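Local coordinates for polycomb protein Sfmbt (Drosophila melanogaster, PDB 5J8Y) that pairs through its SAM domain with the Polycomb protein Scm and so probably helps PhoRC bring PRC1 to Polycomb response elements, at residues D46-L51 with G57-I62. Numbering follows the deposited sequence.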
ATOM      1  N   ASP C  46       3.744   5.183  -9.430  1.00 31.50           N
ATOM      2  CA  ASP C  46       5.022   5.880  -9.553  1.00 33.12           C
ATOM      3  C   ASP C  46       4.894   7.337  -9.109  1.00 33.78           C
ATOM      4  O   ASP C  46       5.831   7.909  -8.550  1.00 32.58           O
ATOM      5  CB  ASP C  46       5.536   5.815 -10.997  1.00 33.35           C
ATOM      6  CG  ASP C  46       6.069   4.441 -11.375  1.00 38.10           C
ATOM      7  OD1 ASP C  46       6.644   3.751 -10.509  1.00 35.45           O
ATOM      8  OD2 ASP C  46       5.917   4.049 -12.552  1.00 41.47           O
ATOM      9  N   ASP C  47       3.727   7.925  -9.362  1.00 31.96           N
ATOM     10  CA  ASP C  47       3.440   9.298  -8.957  1.00 32.32           C
ATOM     11  C   ASP C  47       3.095   9.370  -7.473  1.00 31.91           C
ATOM     12  O   ASP C  47       3.490  10.300  -6.771  1.00 33.60           O
ATOM     13  CB  ASP C  47       2.278   9.868  -9.776  1.00 33.44           C
ATOM     14  CG  ASP C  47       2.512   9.775 -11.271  1.00 33.21           C
ATOM     15  OD1 ASP C  47       3.659   9.994 -11.713  1.00 34.28           O
ATOM     16  OD2 ASP C  47       1.545   9.486 -12.006  1.00 34.41           O
ATOM     17  N   ILE C  48       2.346   8.377  -7.010  1.00 32.22           N
ATOM     18  CA  ILE C  48       1.853   8.343  -5.640  1.00 31.35           C
ATOM     19  C   ILE C  48       2.979   8.103  -4.632  1.00 30.91           C
ATOM     20  O   ILE C  48       2.882   8.530  -3.482  1.00 31.56           O
ATOM     21  CB  ILE C  48       0.757   7.254  -5.494  1.00 29.97           C
ATOM     22  CG1 ILE C  48      -0.530   7.733  -6.169  1.00 29.53           C
ATOM     23  CG2 ILE C  48       0.474   6.920  -4.030  1.00 29.21           C
ATOM     24  CD1 ILE C  48      -1.552   6.644  -6.413  1.00 28.76           C
ATOM     25  N   MET C  49       4.043   7.462  -5.093  1.00 31.42           N
ATOM     26  CA  MET C  49       5.137   7.062  -4.214  1.00 30.95           C
ATOM     27  C   MET C  49       5.804   8.283  -3.549  1.00 31.45           C
ATOM     28  O   MET C  49       5.828   8.370  -2.351  1.00 30.74           O
ATOM     29  CB  MET C  49       6.147   6.210  -4.943  1.00 31.18           C
ATOM     30  CG  MET C  49       5.782   4.747  -5.042  1.00 30.60           C
ATOM     31  SD  MET C  49       5.424   3.926  -3.482  1.00 29.02           S
ATOM     32  CE  MET C  49       6.983   4.091  -2.635  1.00 29.30           C
ATOM     33  N   PRO C  50       6.281   9.250  -4.324  1.00 32.66           N
ATOM     34  CA  PRO C  50       6.886  10.437  -3.704  1.00 32.42           C
ATOM     35  C   PRO C  50       5.876  11.328  -2.978  1.00 31.98           C
ATOM     36  O   PRO C  50       6.272  12.055  -2.067  1.00 33.94           O
ATOM     37  CB  PRO C  50       7.508  11.178  -4.893  1.00 33.07           C
ATOM     38  CG  PRO C  50       6.764  10.694  -6.085  1.00 33.51           C
ATOM     39  CD  PRO C  50       6.416   9.269  -5.791  1.00 32.20           C
ATOM     40  N   LEU C  51       4.602  11.282  -3.318  1.00 32.03           N
ATOM     41  CA  LEU C  51       3.592  12.062  -2.636  1.00 33.14           C
ATOM     42  C   LEU C  51       3.348  11.533  -1.263  1.00 34.39           C
ATOM     43  O   LEU C  51       2.700  12.170  -0.510  1.00 36.00           O
ATOM     44  CB  LEU C  51       2.246  12.075  -3.354  1.00 34.27           C
ATOM     45  CG  LEU C  51       1.917  13.162  -4.363  1.00 37.83           C
ATOM     46  CD1 LEU C  51       0.486  13.100  -4.812  1.00 37.51           C
ATOM     47  CD2 LEU C  51       2.226  14.561  -3.858  1.00 39.18           C
ATOM     48  N   GLY C  57       3.350   1.017   1.685  1.00 24.21           N
ATOM     49  CA  GLY C  57       2.093   0.700   2.340  1.00 23.57           C
ATOM     50  C   GLY C  57       1.010   1.728   2.062  1.00 23.74           C
ATOM     51  O   GLY C  57      -0.035   1.394   1.502  1.00 24.39           O
ATOM     52  N   PRO C  58       1.250   2.984   2.461  1.00 25.42           N
ATOM     53  CA  PRO C  58       0.335   4.096   2.173  1.00 24.70           C
ATOM     54  C   PRO C  58       0.077   4.272   0.676  1.00 23.45           C
ATOM     55  O   PRO C  58      -1.059   4.515   0.272  1.00 23.10           O
ATOM     56  CB  PRO C  58       1.068   5.312   2.746  1.00 27.90           C
ATOM     57  CG  PRO C  58       1.959   4.762   3.797  1.00 27.77           C
ATOM     58  CD  PRO C  58       2.366   3.397   3.331  1.00 24.76           C
ATOM     59  N   ALA C  59       1.132   4.154  -0.124  1.00 25.63           N
ATOM     60  CA  ALA C  59       1.028   4.281  -1.575  1.00 26.57           C
ATOM     61  C   ALA C  59       0.035   3.285  -2.164  1.00 24.12           C
ATOM     62  O   ALA C  59      -0.786   3.646  -3.007  1.00 24.14           O
ATOM     63  CB  ALA C  59       2.393   4.098  -2.214  1.00 26.33           C
ATOM     64  N   LEU C  60       0.118   2.056  -1.721  1.00 24.27           N
ATOM     65  CA  LEU C  60      -0.759   1.028  -2.192  1.00 24.40           C
ATOM     66  C   LEU C  60      -2.193   1.247  -1.730  1.00 23.22           C
ATOM     67  O   LEU C  60      -3.113   1.009  -2.432  1.00 21.76           O
ATOM     68  CB  LEU C  60      -0.262  -0.316  -1.802  1.00 21.99           C
ATOM     69  CG  LEU C  60       0.722  -0.954  -2.768  1.00 27.44           C
ATOM     70  CD1 LEU C  60       1.394  -2.107  -2.105  1.00 22.47           C
ATOM     71  CD2 LEU C  60       0.175  -1.339  -4.134  1.00 28.63           C
ATOM     72  N   LYS C  61      -2.331   1.715  -0.524  1.00 22.99           N
ATOM     73  CA  LYS C  61      -3.614   1.972   0.053  1.00 23.41           C
ATOM     74  C   LYS C  61      -4.337   3.077  -0.694  1.00 22.90           C
ATOM     75  O   LYS C  61      -5.487   2.967  -0.970  1.00 22.64           O
ATOM     76  CB  LYS C  61      -3.503   2.277   1.520  1.00 22.95           C
ATOM     77  CG  LYS C  61      -3.540   1.071   2.442  1.00 22.86           C
ATOM     78  CD  LYS C  61      -3.107   1.485   3.833  1.00 23.83           C
ATOM     79  CE  LYS C  61      -3.077   0.396   4.847  1.00 24.84           C
ATOM     80  NZ  LYS C  61      -2.476   0.868   6.077  1.00 23.92           N
ATOM     81  N   ILE C  62      -3.618   4.127  -1.033  1.00 22.94           N
ATOM     82  CA  ILE C  62      -4.157   5.248  -1.795  1.00 24.06           C
ATOM     83  C   ILE C  62      -4.472   4.824  -3.228  1.00 21.89           C
ATOM     84  O   ILE C  62      -5.509   5.197  -3.772  1.00 22.37           O
ATOM     85  CB  ILE C  62      -3.175   6.446  -1.805  1.00 24.91           C
ATOM     86  CG1 ILE C  62      -3.107   7.096  -0.418  1.00 25.49           C
ATOM     87  CG2 ILE C  62      -3.576   7.488  -2.846  1.00 26.11           C
ATOM     88  CD1 ILE C  62      -4.409   7.709   0.066  1.00 29.08           C
TER
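Ala59 sits between two side chains of helix 45-51, Ile48 and Met49. Its CB lies 3.3 Å from Met49 SD, the tightest approach here, and 3.9 Å from Ile48 CG2. A methyl this small is consistent with the close backbones. The CA atoms of Met49 and Ala59 are 5.6 Å apart, and the segment axes approach to 8.8 Å. Ile48 reaches past this methyl to the backbone. Its CG2 stands anti to the backbone N and comes within 3.6 Å of Ala59 CA. The CB of Met49 starts out away from segment 57-62. The bend at chi2 (-55°) brings SD back to Ala59 CB. The bend at chi3 (-62°) sets the terminal methyl, which stays farther from that CB than SD does.

Both segments belong to the SAM domain, a compact bundle of helices. The contact joins the short helix 45-51 to the start of the long C-terminal helix 56-71. Segments 46-51 and 57-62 run at 130° to each other, with a short linker between them. No hydrogen bond crosses, and the four touching residues are all buried.

Packing is looser at Ile62. Ile48 CD1 meets Ile62 CG2 at 4.2 Å, and the two side chains cross at a slant. The CG1 branch of Ile62 leads off from helix 45-51, and the side chain also packs on Cys23 and Leu52. Ile48 adds a contact with Ile66, farther along helix 56-71.

The charged side chains of Asp46 and Lys61 stay outside this seam. Asp46 is exposed, and its OD1 forms a salt bridge with Lys52 of the Scm chain. Lys61, partly exposed, pairs with Asp38 of that chain. Met49 also packs on Met49 of Scm, so the Met49 end of the contact borders the heterodimer interface.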